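Local coordinates for protein HYPOTHETICAL PROTEIN yjhP (Escherichia coli, PDB 1NKV) that is of uncharacterised function but has a Rossmann-like fold and is probably an S-adenosylmethionine-dependent methyltransferase, at residues 59-63 with 86-90; 152-156 with 233-238. All coordinates share one frame. Residue numbers count along the deposited sequence, not the author numbering.

Contact 1 (59-63 with 86-90); sequences GITGT and ERVHF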
ATOM      1  N   GLY C  59      12.414 -21.929   4.503  1.00 32.34           N
ATOM      2  CA  GLY C  59      12.778 -23.317   4.707  1.00 32.34           C
ATOM      3  C   GLY C  59      12.430 -23.871   6.071  1.00 32.90           C
ATOM      4  O   GLY C  59      13.319 -24.143   6.869  1.00 34.88           O
ATOM      5  N   ILE C  60      11.150 -24.061   6.351  1.00 32.77           N
ATOM      6  CA  ILE C  60      10.778 -24.590   7.653  1.00 32.79           C
ATOM      7  C   ILE C  60       9.944 -25.863   7.599  1.00 31.71           C
ATOM      8  O   ILE C  60       9.554 -26.316   6.530  1.00 31.18           O
ATOM      9  CB  ILE C  60      10.044 -23.516   8.468  1.00 33.46           C
ATOM     10  CG1 ILE C  60       8.949 -22.855   7.628  1.00 33.38           C
ATOM     11  CG2 ILE C  60      11.035 -22.472   8.921  1.00 36.14           C
ATOM     12  CD1 ILE C  60       7.704 -23.691   7.453  1.00 32.63           C
ATOM     13  N   THR C  61       9.693 -26.456   8.758  1.00 31.32           N
ATOM     14  CA  THR C  61       8.897 -27.673   8.816  1.00 32.26           C
ATOM     15  C   THR C  61       7.483 -27.260   9.239  1.00 32.40           C
ATOM     16  O   THR C  61       7.283 -26.160   9.763  1.00 32.30           O
ATOM     17  CB  THR C  61       9.492 -28.687   9.840  1.00 32.57           C
ATOM     18  OG1 THR C  61      10.860 -28.954   9.513  1.00 33.70           O
ATOM     19  CG2 THR C  61       8.725 -30.000   9.810  1.00 33.51           C
ATOM     20  N   GLY C  62       6.497 -28.116   9.009  1.00 30.96           N
ATOM     21  CA  GLY C  62       5.166 -27.726   9.401  1.00 31.30           C
ATOM     22  C   GLY C  62       4.116 -28.754   9.100  1.00 31.07           C
ATOM     23  O   GLY C  62       4.376 -29.710   8.378  1.00 30.99           O
ATOM     24  N   THR C  63       2.931 -28.546   9.666  1.00 30.71           N
ATOM     25  CA  THR C  63       1.810 -29.444   9.468  1.00 31.13           C
ATOM     26  C   THR C  63       0.494 -28.673   9.556  1.00 30.40           C
ATOM     27  O   THR C  63       0.269 -27.924  10.506  1.00 28.95           O
ATOM     28  CB  THR C  63       1.850 -30.602  10.499  1.00 33.39           C
ATOM     29  OG1 THR C  63       0.532 -31.138  10.674  1.00 34.95           O
ATOM     30  CG2 THR C  63       2.405 -30.127  11.829  1.00 34.25           C
ATOM     31  N   GLU C  86       8.356 -32.697   1.728  1.00 50.37           N
ATOM     32  CA  GLU C  86       9.093 -33.518   2.672  1.00 51.92           C
ATOM     33  C   GLU C  86       9.181 -32.749   3.989  1.00 52.56           C
ATOM     34  O   GLU C  86       9.555 -33.292   5.030  1.00 51.95           O
ATOM     35  CB  GLU C  86      10.496 -33.801   2.127  1.00 52.94           C
ATOM     36  CG  GLU C  86      11.225 -34.942   2.826  1.00 55.52           C
ATOM     37  CD  GLU C  86      10.766 -36.323   2.356  1.00 57.35           C
ATOM     38  OE1 GLU C  86       9.543 -36.516   2.141  1.00 57.88           O
ATOM     39  OE2 GLU C  86      11.632 -37.219   2.216  1.00 56.78           O
ATOM     40  N   ARG C  87       8.814 -31.472   3.928  1.00 52.63           N
ATOM     41  CA  ARG C  87       8.847 -30.599   5.088  1.00 51.21           C
ATOM     42  C   ARG C  87       7.460 -30.312   5.643  1.00 49.40           C
ATOM     43  O   ARG C  87       7.244 -30.355   6.856  1.00 49.07           O
ATOM     44  CB  ARG C  87       9.531 -29.289   4.713  1.00 53.25           C
ATOM     45  CG  ARG C  87      11.038 -29.384   4.622  1.00 55.15           C
ATOM     46  CD  ARG C  87      11.607 -28.118   4.003  1.00 59.63           C
ATOM     47  NE  ARG C  87      12.904 -27.749   4.571  1.00 61.35           N
ATOM     48  CZ  ARG C  87      13.659 -26.753   4.119  1.00 61.76           C
ATOM     49  NH1 ARG C  87      13.247 -26.029   3.087  1.00 62.55           N
ATOM     50  NH2 ARG C  87      14.817 -26.476   4.706  1.00 62.26           N
ATOM     51  N   VAL C  88       6.521 -30.036   4.748  1.00 47.22           N
ATOM     52  CA  VAL C  88       5.153 -29.716   5.133  1.00 47.82           C
ATOM     53  C   VAL C  88       4.175 -30.880   5.020  1.00 47.65           C
ATOM     54  O   VAL C  88       3.999 -31.453   3.947  1.00 49.25           O
ATOM     55  CB  VAL C  88       4.616 -28.567   4.286  1.00 47.23           C
ATOM     56  CG1 VAL C  88       3.148 -28.355   4.573  1.00 50.27           C
ATOM     57  CG2 VAL C  88       5.401 -27.308   4.584  1.00 48.21           C
ATOM     58  N   HIS C  89       3.516 -31.201   6.127  1.00 46.75           N
ATOM     59  CA  HIS C  89       2.556 -32.297   6.167  1.00 45.64           C
ATOM     60  C   HIS C  89       1.114 -31.785   6.341  1.00 44.81           C
ATOM     61  O   HIS C  89       0.884 -30.757   6.973  1.00 44.73           O
ATOM     62  CB  HIS C  89       2.931 -33.237   7.318  1.00 47.00           C
ATOM     63  CG  HIS C  89       2.054 -34.442   7.429  1.00 48.03           C
ATOM     64  ND1 HIS C  89       1.888 -35.340   6.396  1.00 48.62           N
ATOM     65  CD2 HIS C  89       1.293 -34.901   8.452  1.00 48.66           C
ATOM     66  CE1 HIS C  89       1.064 -36.300   6.777  1.00 50.01           C
ATOM     67  NE2 HIS C  89       0.689 -36.057   8.021  1.00 50.64           N
ATOM     68  N   PHE C  90       0.144 -32.502   5.788  1.00 43.50           N
ATOM     69  CA  PHE C  90      -1.247 -32.089   5.907  1.00 44.06           C
ATOM     70  C   PHE C  90      -2.134 -33.243   6.354  1.00 46.30           C
ATOM     71  O   PHE C  90      -1.888 -34.396   6.004  1.00 47.57           O
ATOM     72  CB  PHE C  90      -1.746 -31.514   4.574  1.00 41.16           C
ATOM     73  CG  PHE C  90      -1.224 -30.128   4.272  1.00 37.57           C
ATOM     74  CD1 PHE C  90      -1.633 -29.033   5.022  1.00 36.52           C
ATOM     75  CD2 PHE C  90      -0.319 -29.918   3.236  1.00 36.82           C
ATOM     76  CE1 PHE C  90      -1.146 -27.757   4.737  1.00 34.72           C
ATOM     77  CE2 PHE C  90       0.171 -28.647   2.949  1.00 31.92           C
ATOM     78  CZ  PHE C  90      -0.243 -27.573   3.697  1.00 32.80           C
TER
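Two parallel strands of a Rossmann-like methyltransferase sheet begin side by side here, in the register Thr61-Arg87, Gly62-Val88 and Thr63-His89. Gly62 provides both polar groups of the pairing: its N donates to Arg87 O at 3.2 Å, and its O accepts from His89 N at 2.8 Å in a nearly straight bond. The two bonds thus straddle Val88, as parallel pairing requires, while Val88 CA approaches the same Gly62 O at 3.3 Å in a CA-H...O contact. A second such contact brings Thr63 CA to 3.0 Å from His89 O. On the other flank backbone hydrogen bonds join Gly59 to Gly37, Thr61 to Thr38, and Thr63 to both Ile40 and Asp42; His89 bonds onward to Gly64. Before the strands start, the Arg87 side chain reaches back so that one face of its guanidinium lies against Gly59 CA and Ile60 N, with NH1 3.2 Å from Gly59 CA. Thr63 and His89 share one face of the sheet. On the other, Val88 packs on Leu51 and Ala55 of helix 49-57, and Phe90 touches helix 73-81, the connection of this beta-alpha-beta unit; strand 88-91 forms the sheet edge within the chain, and strand 62-65 lies between it and strand 40-43.

Contact 2 (152-156 with 233-238); sequences IAQAC and YARECF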
ATOM      1  N   ILE C 152     -24.699   2.746  12.094  1.00 61.77           N
ATOM      2  CA  ILE C 152     -23.672   2.464  11.098  1.00 60.16           C
ATOM      3  C   ILE C 152     -23.158   1.031  11.219  1.00 59.21           C
ATOM      4  O   ILE C 152     -22.886   0.367  10.216  1.00 58.30           O
ATOM      5  CB  ILE C 152     -22.494   3.431  11.255  1.00 60.53           C
ATOM      6  CG1 ILE C 152     -23.002   4.869  11.164  1.00 60.40           C
ATOM      7  CG2 ILE C 152     -21.449   3.167  10.180  1.00 60.68           C
ATOM      8  CD1 ILE C 152     -21.954   5.906  11.473  1.00 60.19           C
ATOM      9  N   ALA C 153     -23.024   0.560  12.455  1.00 57.75           N
ATOM     10  CA  ALA C 153     -22.548  -0.796  12.700  1.00 55.64           C
ATOM     11  C   ALA C 153     -23.532  -1.818  12.135  1.00 55.26           C
ATOM     12  O   ALA C 153     -23.148  -2.706  11.376  1.00 53.76           O
ATOM     13  CB  ALA C 153     -22.360  -1.017  14.187  1.00 55.05           C
ATOM     14  N   GLN C 154     -24.804  -1.672  12.496  1.00 55.31           N
ATOM     15  CA  GLN C 154     -25.856  -2.582  12.037  1.00 55.92           C
ATOM     16  C   GLN C 154     -25.941  -2.615  10.515  1.00 56.34           C
ATOM     17  O   GLN C 154     -26.368  -3.610   9.920  1.00 55.23           O
ATOM     18  CB  GLN C 154     -27.202  -2.162  12.628  1.00 55.82           C
ATOM     19  CG  GLN C 154     -27.246  -2.234  14.148  1.00 56.31           C
ATOM     20  CD  GLN C 154     -28.459  -1.538  14.743  1.00 56.04           C
ATOM     21  OE1 GLN C 154     -28.643  -1.529  15.964  1.00 55.69           O
ATOM     22  NE2 GLN C 154     -29.291  -0.950  13.885  1.00 55.28           N
ATOM     23  N   ALA C 155     -25.528  -1.513   9.896  1.00 56.80           N
ATOM     24  CA  ALA C 155     -25.529  -1.384   8.449  1.00 57.02           C
ATOM     25  C   ALA C 155     -24.396  -2.219   7.877  1.00 57.39           C
ATOM     26  O   ALA C 155     -24.561  -2.897   6.861  1.00 57.56           O
ATOM     27  CB  ALA C 155     -25.346   0.077   8.058  1.00 56.13           C
ATOM     28  N   CYS C 156     -23.241  -2.165   8.534  1.00 57.57           N
ATOM     29  CA  CYS C 156     -22.067  -2.918   8.089  1.00 57.51           C
ATOM     30  C   CYS C 156     -22.325  -4.416   8.098  1.00 57.32           C
ATOM     31  O   CYS C 156     -21.620  -5.180   7.438  1.00 56.92           O
ATOM     32  CB  CYS C 156     -20.869  -2.633   8.996  1.00 57.04           C
ATOM     33  SG  CYS C 156     -20.184  -0.981   8.897  1.00 56.53           S
ATOM     34  N   TYR C 233     -20.089   2.146   4.220  1.00 29.51           N
ATOM     35  CA  TYR C 233     -19.670   2.038   5.628  1.00 30.04           C
ATOM     36  C   TYR C 233     -18.474   1.152   5.904  1.00 25.82           C
ATOM     37  O   TYR C 233     -17.435   1.613   6.375  1.00 24.58           O
ATOM     38  CB  TYR C 233     -20.818   1.559   6.516  1.00 34.14           C
ATOM     39  CG  TYR C 233     -22.175   2.035   6.085  1.00 38.89           C
ATOM     40  CD1 TYR C 233     -22.887   1.346   5.099  1.00 40.83           C
ATOM     41  CD2 TYR C 233     -22.757   3.165   6.663  1.00 39.46           C
ATOM     42  CE1 TYR C 233     -24.146   1.763   4.698  1.00 42.03           C
ATOM     43  CE2 TYR C 233     -24.018   3.597   6.270  1.00 41.93           C
ATOM     44  CZ  TYR C 233     -24.707   2.888   5.286  1.00 43.06           C
ATOM     45  OH  TYR C 233     -25.958   3.294   4.890  1.00 44.90           O
ATOM     46  N   ALA C 234     -18.662  -0.122   5.611  1.00 21.22           N
ATOM     47  CA  ALA C 234     -17.675  -1.154   5.817  1.00 19.88           C
ATOM     48  C   ALA C 234     -16.222  -0.824   5.488  1.00 19.42           C
ATOM     49  O   ALA C 234     -15.318  -1.052   6.296  1.00 16.95           O
ATOM     50  CB  ALA C 234     -18.093  -2.394   5.048  1.00 19.06           C
ATOM     51  N   ARG C 235     -15.997  -0.298   4.293  1.00 19.65           N
ATOM     52  CA  ARG C 235     -14.646  -0.012   3.855  1.00 18.58           C
ATOM     53  C   ARG C 235     -13.810   0.704   4.880  1.00 18.97           C
ATOM     54  O   ARG C 235     -12.664   0.344   5.113  1.00 17.29           O
ATOM     55  CB  ARG C 235     -14.655   0.800   2.563  1.00 17.53           C
ATOM     56  CG  ARG C 235     -13.249   1.070   2.033  1.00 16.37           C
ATOM     57  CD  ARG C 235     -13.282   1.526   0.599  1.00 14.87           C
ATOM     58  NE  ARG C 235     -12.017   1.277  -0.091  1.00 13.15           N
ATOM     59  CZ  ARG C 235     -10.992   2.115  -0.098  1.00 14.41           C
ATOM     60  NH1 ARG C 235     -11.063   3.271   0.543  1.00 18.29           N
ATOM     61  NH2 ARG C 235      -9.888   1.804  -0.747  1.00 14.73           N
ATOM     62  N   GLU C 236     -14.389   1.711   5.512  1.00 21.18           N
ATOM     63  CA  GLU C 236     -13.636   2.484   6.475  1.00 23.95           C
ATOM     64  C   GLU C 236     -13.658   1.907   7.891  1.00 22.88           C
ATOM     65  O   GLU C 236     -12.758   2.155   8.682  1.00 22.72           O
ATOM     66  CB  GLU C 236     -14.172   3.913   6.483  1.00 24.71           C
ATOM     67  CG  GLU C 236     -13.138   4.925   6.884  1.00 27.71           C
ATOM     68  CD  GLU C 236     -12.165   5.231   5.768  1.00 31.36           C
ATOM     69  OE1 GLU C 236     -11.095   5.815   6.062  1.00 34.69           O
ATOM     70  OE2 GLU C 236     -12.465   4.902   4.597  1.00 32.61           O
ATOM     71  N   CYS C 237     -14.679   1.120   8.189  1.00 23.96           N
ATOM     72  CA  CYS C 237     -14.862   0.537   9.507  1.00 26.50           C
ATOM     73  C   CYS C 237     -14.133  -0.776   9.768  1.00 27.01           C
ATOM     74  O   CYS C 237     -13.280  -0.864  10.661  1.00 26.52           O
ATOM     75  CB  CYS C 237     -16.353   0.346   9.733  1.00 26.69           C
ATOM     76  SG  CYS C 237     -17.208   1.906   9.662  1.00 31.00           S
ATOM     77  N   PHE C 238     -14.500  -1.792   8.989  1.00 27.09           N
ATOM     78  CA  PHE C 238     -13.919  -3.122   9.095  1.00 26.84           C
ATOM     79  C   PHE C 238     -12.406  -3.097   8.988  1.00 25.23           C
ATOM     80  O   PHE C 238     -11.851  -2.427   8.115  1.00 23.20           O
ATOM     81  CB  PHE C 238     -14.477  -4.036   7.998  1.00 28.05           C
ATOM     82  CG  PHE C 238     -15.949  -4.305   8.114  1.00 29.96           C
ATOM     83  CD1 PHE C 238     -16.651  -3.933   9.251  1.00 29.74           C
ATOM     84  CD2 PHE C 238     -16.629  -4.946   7.084  1.00 31.92           C
ATOM     85  CE1 PHE C 238     -18.006  -4.189   9.363  1.00 31.57           C
ATOM     86  CE2 PHE C 238     -17.992  -5.208   7.187  1.00 33.24           C
ATOM     87  CZ  PHE C 238     -18.677  -4.830   8.327  1.00 33.73           C
TER
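A steep helix-helix crossing joins helix 150-156, which follows strand 134-143 of the Rossmann-like sheet, to the C-terminal end of the long helix 216-237, just where the chain turns into strand 238-245. The short axes pass 9.7 Å apart at -105°, so only one patch of each helix meets the other, and no hydrogen bond links the segments. Cys156 loses most surface. Its CA-to-CB bond points toward the other helix, and Cys156 SG packs against both Tyr233 and Cys237, 3.5 Å from Tyr233 CB and 4.1 Å from Cys237 CB; the backbones come close here too, with the CA atoms of Cys156 and Ala234 5.3 Å apart. Tyr233, one turn before Cys237, has the next largest area buried. Ala155 CB stands almost on the normal of the Tyr233 ring, 3.9 Å from the centroid, in a CH-pi contact, while Ile152 CG2 reaches Tyr233 CD2 at 3.8 Å. Phe238, the first residue beyond the helix, turns the end of its side chain back to Cys156. The Phe238 ring also meets that of Trp114, and its side chain touches Trp192 and Trp143, which places it among aromatic residues next to the sheet. Cys156 SG makes an oblique sulfur-aromatic contact with the Phe238 ring, 4.6 Å from its centroid, and at the ring edge Cys156 O lies 3.1 Å from Phe238 CZ.

Both contacts are partly buried and bury similar areas, 356 Å² in contact 1 and 300 Å² in contact 2, but they lie on opposite sides of the chain's centre, their own centres 39 Å apart. They share no helix or strand. Contact 1 joins neighbouring strands within one beta-alpha-beta unit and relies on backbone hydrogen bonds, with an exposed arginine and histidine at its margins. Contact 2 brings together helical segments 77 residues apart in sequence through apolar, sulfur and aromatic side chains. The common reference is the mixed sheet: contact 1 lies at its 88-91 edge, whereas contact 2 takes in Phe238, the first residue of strand 238-245, the antiparallel partner of strand 134-143.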